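Legionella ubiquitin-specific protease A domain-containing protein (Legionella pneumophila subsp. pneumophila, PDB 5DGG) is probably a ubiquitin-specific cysteine protease of the papain-like clan CA that takes part in Legionella effector regulation, this chain being a central piece of it. Local coordinates at residues L28-S33 / H63-Y68; Y81-F86 / D99-L104. One frame throughout, in Å; residues are numbered along the deposited sequence.

Contact 1: L28-S33 / H63-Y68; sequences LNRYDS and HWRGVY
Arg30 and Arg65 meet through their guanidinium groups, NH1 of Arg30 lying 3.9 Å from NH1 of Arg65 with the two planes nearly perpendicular, 88° apart. Arg30 gets there with CG wedged between its backbone N and carbonyl carbon (chi1 66°) and a bend at chi3, whereas the Arg65 chain runs extended from CG to NE. The closeness of the two like charges is probably eased by Asp87, whose OD2 forms a salt bridge with Arg65 NE.

Within 63-68 the His63 ring lies over one face of the Arg65 guanidinium in an offset overlap, with CD2 of His63 3.4 Å above the guanidinium plane of Arg65. His63 NE2 is also hydrogen-bonded to Asp87 OD1, a His-Asp pair consistent with the active sites of clan CA cysteine peptidases, so Arg65 probably helps to position Asp87 from the second shell. The segments do not pair directly: strand 54-60 runs between strands 22-29 and 65-70, its Gly60 bonding to the backbones of Leu28 and Arg30 and its Val59 to that of Arg65.

The remaining approach is a loose one, Trp64 CZ3 coming to 4.5 Å from Leu28 O, while Trp64 NE1 is bonded to Met6 O.

Side-chain to backbone bonds shape 28-33. Asn29 OD1 takes two donors: Tyr31 N at 2.9 Å, in the carbonyl plane, making an Asx turn, and Asp32 N at 3.2 Å, from well above that plane. They brace the type I turn from Asn29 to Asp32, which leads into helix 33-47 with Asp32 as N-cap.

Contact 2: Y81-F86 / D99-L104; sequences YDLELF and DYVLDL
With CG trans to the backbone N (chi1 -178°), Leu83 carries its two methyls onto CG1 of Val101 on the helix. Leu85 takes another rotamer, its CG trans to the carbonyl carbon (chi1 -55°), which points CD2 at CG2 of Val101. Each methyl of the valine therefore has its own leucine. The Leu83 side is the tighter: CD2 of Leu83 sits 3.5 Å from Val101 CG1, closer than usual van der Waals contact, and Leu83 CD1 follows at 3.8 Å from the same methyl. On the other branch, Leu85 CD2 stays 4.0 Å from Val101 CG2, the two side chains passing in opposite directions.

Helix 98-108 is the connection of a beta-alpha-beta unit that joins strand 81-86 to its parallel neighbour 115-120, and Val101 is the residue by which this part of the helix rests on the first strand. Val67 of the adjoining strand packs against both leucines and against Val101, while Leu102 leans toward Val115 and Ile117. Glu84 projects from the other face of the sheet, where its carboxylate is held by a salt bridge to Lys143 and hydrogen bonds from Tyr139 and Thr120.

Contact 1 closes before contact 2 opens along the chain; their centres lie 11 Å apart, and both reach the same five-stranded mixed sheet. Strands 65-70 and 81-86 are antiparallel neighbours there, joined by probable hydrogen bonds from Glu84 N to Tyr68 O and from Phe86 N to Gly66 O, each 2.8 Å long. Helix 98-108 bridges the two sites as well: Tyr100 OH packs 3.6 Å from Leu28 CD1. Asp87, bonded to Arg65 and His63, directly follows strand 81-86, so the strand packed on helix 98-108 in contact 2 leads to the polar partner of contact 1.

Contact 1: L28-S33 / H63-Y68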
loop_
_atom_site.group_PDB
_atom_site.type_symbol
_atom_site.label_atom_id
_atom_site.label_comp_id
_atom_site.label_asym_id
_atom_site.label_seq_id
_atom_site.Cartn_x
_atom_site.Cartn_y
_atom_site.Cartn_z
ATOM N N LEU A 28 -4.339 -7.781 1.823
ATOM C CA LEU A 28 -5.683 -8.136 1.399
ATOM C C LEU A 28 -5.580 -8.898 0.086
ATOM O O LEU A 28 -4.803 -8.532 -0.779
ATOM C CB LEU A 28 -6.532 -6.909 1.138
ATOM C CG LEU A 28 -7.411 -6.346 2.169
ATOM C CD1 LEU A 28 -8.273 -5.283 1.490
ATOM C CD2 LEU A 28 -8.242 -7.465 2.810
ATOM N N ASN A 29 -6.380 -9.945 -0.055
ATOM C CA ASN A 29 -6.468 -10.690 -1.294
ATOM C C ASN A 29 -7.784 -10.330 -1.974
ATOM O O ASN A 29 -8.865 -10.762 -1.540
ATOM C CB ASN A 29 -6.469 -12.180 -0.936
ATOM C CG ASN A 29 -6.498 -13.044 -2.124
ATOM O OD1 ASN A 29 -7.207 -12.801 -3.107
ATOM N ND2 ASN A 29 -5.659 -14.061 -2.083
ATOM N N ARG A 30 -7.712 -9.614 -3.080
ATOM C CA ARG A 30 -8.928 -9.079 -3.710
ATOM C C ARG A 30 -9.786 -10.125 -4.362
ATOM O O ARG A 30 -10.949 -9.862 -4.638
ATOM C CB ARG A 30 -8.617 -7.988 -4.737
ATOM C CG ARG A 30 -7.876 -8.433 -5.947
ATOM C CD ARG A 30 -7.415 -7.229 -6.810
ATOM N NE ARG A 30 -8.428 -7.018 -7.839
ATOM C CZ ARG A 30 -8.277 -7.299 -9.124
ATOM N NH1 ARG A 30 -7.100 -7.707 -9.610
ATOM N NH2 ARG A 30 -9.308 -7.123 -9.939
ATOM N N TYR A 31 -9.249 -11.326 -4.584
ATOM C CA TYR A 31 -10.065 -12.440 -5.144
ATOM C C TYR A 31 -10.859 -13.244 -4.137
ATOM O O TYR A 31 -11.870 -13.861 -4.485
ATOM C CB TYR A 31 -9.179 -13.377 -5.913
ATOM C CG TYR A 31 -8.612 -12.652 -7.083
ATOM C CD1 TYR A 31 -9.428 -12.293 -8.126
ATOM C CD2 TYR A 31 -7.310 -12.324 -7.135
ATOM C CE1 TYR A 31 -8.931 -11.591 -9.201
ATOM C CE2 TYR A 31 -6.798 -11.618 -8.203
ATOM C CZ TYR A 31 -7.632 -11.243 -9.222
ATOM O OH TYR A 31 -7.176 -10.563 -10.334
ATOM N N ASP A 32 -10.398 -13.256 -2.905
ATOM C CA ASP A 32 -10.985 -14.053 -1.848
ATOM C C ASP A 32 -11.976 -13.178 -1.035
ATOM O O ASP A 32 -11.586 -12.305 -0.286
ATOM C CB ASP A 32 -9.866 -14.577 -0.941
ATOM C CG ASP A 32 -10.360 -15.431 0.205
ATOM O OD1 ASP A 32 -9.532 -15.794 1.045
ATOM O OD2 ASP A 32 -11.564 -15.735 0.295
ATOM N N SER A 33 -13.265 -13.419 -1.218
ATOM C CA SER A 33 -14.282 -12.616 -0.565
ATOM C C SER A 33 -14.087 -12.647 0.956
ATOM O O SER A 33 -14.373 -11.654 1.650
ATOM C CB SER A 33 -15.678 -13.118 -0.938
ATOM O OG SER A 33 -15.771 -14.521 -0.739
ATOM N N HIS A 63 -0.234 -9.030 -8.879
ATOM C CA HIS A 63 0.064 -7.665 -9.206
ATOM C C HIS A 63 -0.252 -6.740 -7.987
ATOM O O HIS A 63 -1.299 -6.121 -7.957
ATOM C CB HIS A 63 -0.786 -7.283 -10.433
ATOM C CG HIS A 63 -0.454 -5.946 -11.030
ATOM N ND1 HIS A 63 -0.035 -5.795 -12.338
ATOM C CD2 HIS A 63 -0.434 -4.705 -10.488
ATOM C CE1 HIS A 63 0.155 -4.517 -12.587
ATOM N NE2 HIS A 63 -0.061 -3.837 -11.476
ATOM N N TRP A 64 0.661 -6.667 -7.021
ATOM C CA TRP A 64 0.467 -5.877 -5.809
ATOM C C TRP A 64 0.196 -4.428 -6.141
ATOM O O TRP A 64 0.800 -3.864 -7.058
ATOM C CB TRP A 64 1.695 -5.975 -4.891
ATOM C CG TRP A 64 1.841 -7.381 -4.325
ATOM C CD1 TRP A 64 2.706 -8.363 -4.752
ATOM C CD2 TRP A 64 1.109 -7.926 -3.251
ATOM N NE1 TRP A 64 2.538 -9.504 -4.005
ATOM C CE2 TRP A 64 1.574 -9.263 -3.061
ATOM C CE3 TRP A 64 0.118 -7.429 -2.419
ATOM C CZ2 TRP A 64 1.050 -10.103 -2.087
ATOM C CZ3 TRP A 64 -0.367 -8.248 -1.419
ATOM C CH2 TRP A 64 0.079 -9.594 -1.275
ATOM N N ARG A 65 -0.760 -3.866 -5.421
ATOM C CA ARG A 65 -1.102 -2.469 -5.474
ATOM C C ARG A 65 -1.238 -1.907 -4.057
ATOM O O ARG A 65 -1.349 -2.640 -3.073
ATOM C CB ARG A 65 -2.410 -2.283 -6.261
ATOM C CG ARG A 65 -2.317 -2.620 -7.740
ATOM C CD ARG A 65 -3.665 -2.460 -8.424
ATOM N NE ARG A 65 -3.622 -2.884 -9.809
ATOM C CZ ARG A 65 -3.854 -4.128 -10.251
ATOM N NH1 ARG A 65 -4.166 -5.125 -9.450
ATOM N NH2 ARG A 65 -3.777 -4.369 -11.535
ATOM N N GLY A 66 -1.187 -0.599 -3.945
ATOM C CA GLY A 66 -1.304 0.051 -2.655
ATOM C C GLY A 66 -2.516 0.944 -2.562
ATOM O O GLY A 66 -2.910 1.581 -3.528
ATOM N N VAL A 67 -3.164 0.908 -1.409
ATOM C CA VAL A 67 -4.276 1.745 -1.107
ATOM C C VAL A 67 -3.933 2.618 0.088
ATOM O O VAL A 67 -3.547 2.086 1.159
ATOM C CB VAL A 67 -5.488 0.863 -0.750
ATOM C CG1 VAL A 67 -6.658 1.698 -0.247
ATOM C CG2 VAL A 67 -5.858 0.014 -1.922
ATOM N N TYR A 68 -4.091 3.921 -0.056
ATOM C CA TYR A 68 -3.739 4.901 0.990
ATOM C C TYR A 68 -4.909 5.814 1.267
ATOM O O TYR A 68 -5.286 6.639 0.415
ATOM C CB TYR A 68 -2.465 5.700 0.627
ATOM C CG TYR A 68 -1.417 4.779 0.141
ATOM C CD1 TYR A 68 -0.578 4.174 1.033
ATOM C CD2 TYR A 68 -1.264 4.499 -1.215
ATOM C CE1 TYR A 68 0.356 3.267 0.622
ATOM C CE2 TYR A 68 -0.341 3.591 -1.639
ATOM C CZ TYR A 68 0.454 2.961 -0.717
ATOM O OH TYR A 68 1.448 2.083 -1.101
#

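Contact 2: Y81-F86 / D99-L104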
loop_
_atom_site.group_PDB
_atom_site.type_symbol
_atom_site.label_atom_id
_atom_site.label_comp_id
_atom_site.label_asym_id
_atom_site.label_seq_id
_atom_site.Cartn_x
_atom_site.Cartn_y
_atom_site.Cartn_z
ATOM N N TYR A 81 -12.849 11.505 2.719
ATOM C CA TYR A 81 -11.662 10.738 2.847
ATOM C C TYR A 81 -10.969 10.745 1.478
ATOM O O TYR A 81 -11.646 10.526 0.466
ATOM C CB TYR A 81 -12.052 9.310 3.160
ATOM C CG TYR A 81 -12.874 9.112 4.450
ATOM C CD1 TYR A 81 -12.252 8.776 5.636
ATOM C CD2 TYR A 81 -14.246 9.225 4.453
ATOM C CE1 TYR A 81 -12.966 8.612 6.825
ATOM C CE2 TYR A 81 -14.979 9.039 5.644
ATOM C CZ TYR A 81 -14.314 8.744 6.833
ATOM O OH TYR A 81 -15.043 8.576 7.995
ATOM N N ASP A 82 -9.655 10.976 1.453
ATOM C CA ASP A 82 -8.845 10.851 0.256
ATOM C C ASP A 82 -8.402 9.442 0.128
ATOM O O ASP A 82 -7.856 8.868 1.077
ATOM C CB ASP A 82 -7.602 11.779 0.315
ATOM C CG ASP A 82 -7.830 13.133 -0.294
ATOM O OD1 ASP A 82 -9.010 13.570 -0.378
ATOM O OD2 ASP A 82 -6.799 13.773 -0.706
ATOM N N LEU A 83 -8.603 8.850 -1.035
ATOM C CA LEU A 83 -8.232 7.499 -1.265
ATOM C C LEU A 83 -7.277 7.409 -2.488
ATOM O O LEU A 83 -7.699 7.617 -3.646
ATOM C CB LEU A 83 -9.510 6.737 -1.540
ATOM C CG LEU A 83 -9.364 5.276 -1.771
ATOM C CD1 LEU A 83 -8.892 4.609 -0.475
ATOM C CD2 LEU A 83 -10.667 4.697 -2.334
ATOM N N GLU A 84 -6.013 7.178 -2.238
ATOM C CA GLU A 84 -5.036 7.038 -3.326
ATOM C C GLU A 84 -4.868 5.569 -3.668
ATOM O O GLU A 84 -4.612 4.743 -2.777
ATOM C CB GLU A 84 -3.683 7.614 -2.921
ATOM C CG GLU A 84 -2.597 7.327 -3.932
ATOM C CD GLU A 84 -1.212 7.884 -3.591
ATOM O OE1 GLU A 84 -1.072 8.590 -2.558
ATOM O OE2 GLU A 84 -0.244 7.553 -4.337
ATOM N N LEU A 85 -5.032 5.245 -4.935
ATOM C CA LEU A 85 -4.874 3.903 -5.449
ATOM C C LEU A 85 -3.673 3.817 -6.349
ATOM O O LEU A 85 -3.659 4.421 -7.413
ATOM C CB LEU A 85 -6.147 3.500 -6.205
ATOM C CG LEU A 85 -7.469 3.607 -5.434
ATOM C CD1 LEU A 85 -8.706 3.203 -6.274
ATOM C CD2 LEU A 85 -7.429 2.814 -4.160
ATOM N N PHE A 86 -2.616 3.135 -5.883
ATOM C CA PHE A 86 -1.284 3.102 -6.523
ATOM C C PHE A 86 -1.088 1.782 -7.267
ATOM O O PHE A 86 -1.246 0.716 -6.701
ATOM C CB PHE A 86 -0.184 3.266 -5.464
ATOM C CG PHE A 86 1.202 2.993 -5.951
ATOM C CD1 PHE A 86 1.900 3.949 -6.655
ATOM C CD2 PHE A 86 1.801 1.760 -5.705
ATOM C CE1 PHE A 86 3.194 3.700 -7.085
ATOM C CE2 PHE A 86 3.084 1.516 -6.114
ATOM C CZ PHE A 86 3.792 2.499 -6.800
ATOM N N ASP A 99 -13.905 -0.095 -7.582
ATOM C CA ASP A 99 -15.134 -0.705 -7.066
ATOM C C ASP A 99 -14.880 -1.469 -5.806
ATOM O O ASP A 99 -15.681 -1.416 -4.896
ATOM C CB ASP A 99 -15.703 -1.700 -8.075
ATOM C CG ASP A 99 -16.444 -1.020 -9.193
ATOM O OD1 ASP A 99 -17.208 -0.060 -8.908
ATOM O OD2 ASP A 99 -16.249 -1.438 -10.360
ATOM N N TYR A 100 -13.754 -2.180 -5.808
ATOM C CA TYR A 100 -13.326 -3.011 -4.707
ATOM C C TYR A 100 -13.193 -2.203 -3.454
ATOM O O TYR A 100 -13.751 -2.573 -2.409
ATOM C CB TYR A 100 -11.991 -3.711 -5.019
ATOM C CG TYR A 100 -11.491 -4.618 -3.915
ATOM C CD1 TYR A 100 -12.112 -5.853 -3.674
ATOM C CD2 TYR A 100 -10.421 -4.266 -3.108
ATOM C CE1 TYR A 100 -11.653 -6.687 -2.669
ATOM C CE2 TYR A 100 -9.969 -5.090 -2.097
ATOM C CZ TYR A 100 -10.595 -6.319 -1.902
ATOM O OH TYR A 100 -10.208 -7.163 -0.912
ATOM N N VAL A 101 -12.464 -1.091 -3.530
ATOM C CA VAL A 101 -12.223 -0.309 -2.343
ATOM C C VAL A 101 -13.455 0.484 -1.898
ATOM O O VAL A 101 -13.700 0.617 -0.686
ATOM C CB VAL A 101 -11.032 0.677 -2.517
ATOM C CG1 VAL A 101 -10.813 1.405 -1.211
ATOM C CG2 VAL A 101 -9.780 -0.106 -2.847
ATOM N N LEU A 102 -14.181 1.042 -2.861
ATOM C CA LEU A 102 -15.410 1.712 -2.558
ATOM C C LEU A 102 -16.402 0.763 -1.847
ATOM O O LEU A 102 -17.033 1.143 -0.876
ATOM C CB LEU A 102 -16.056 2.270 -3.821
ATOM C CG LEU A 102 -15.475 3.565 -4.359
ATOM C CD1 LEU A 102 -16.184 3.943 -5.666
ATOM C CD2 LEU A 102 -15.600 4.687 -3.323
ATOM N N ASP A 103 -16.485 -0.469 -2.302
ATOM C CA ASP A 103 -17.355 -1.451 -1.636
ATOM C C ASP A 103 -16.855 -1.814 -0.253
ATOM O O ASP A 103 -17.639 -1.958 0.667
ATOM C CB ASP A 103 -17.535 -2.689 -2.487
ATOM C CG ASP A 103 -18.376 -2.426 -3.703
ATOM O OD1 ASP A 103 -18.478 -1.256 -4.139
ATOM O OD2 ASP A 103 -18.925 -3.396 -4.274
ATOM N N LEU A 104 -15.551 -1.902 -0.082
ATOM C CA LEU A 104 -14.968 -2.140 1.231
ATOM C C LEU A 104 -15.290 -1.005 2.176
ATOM O O LEU A 104 -15.754 -1.221 3.307
ATOM C CB LEU A 104 -13.481 -2.300 1.057
ATOM C CG LEU A 104 -12.546 -2.668 2.178
ATOM C CD1 LEU A 104 -13.092 -3.841 2.953
ATOM C CD2 LEU A 104 -11.244 -3.020 1.519
#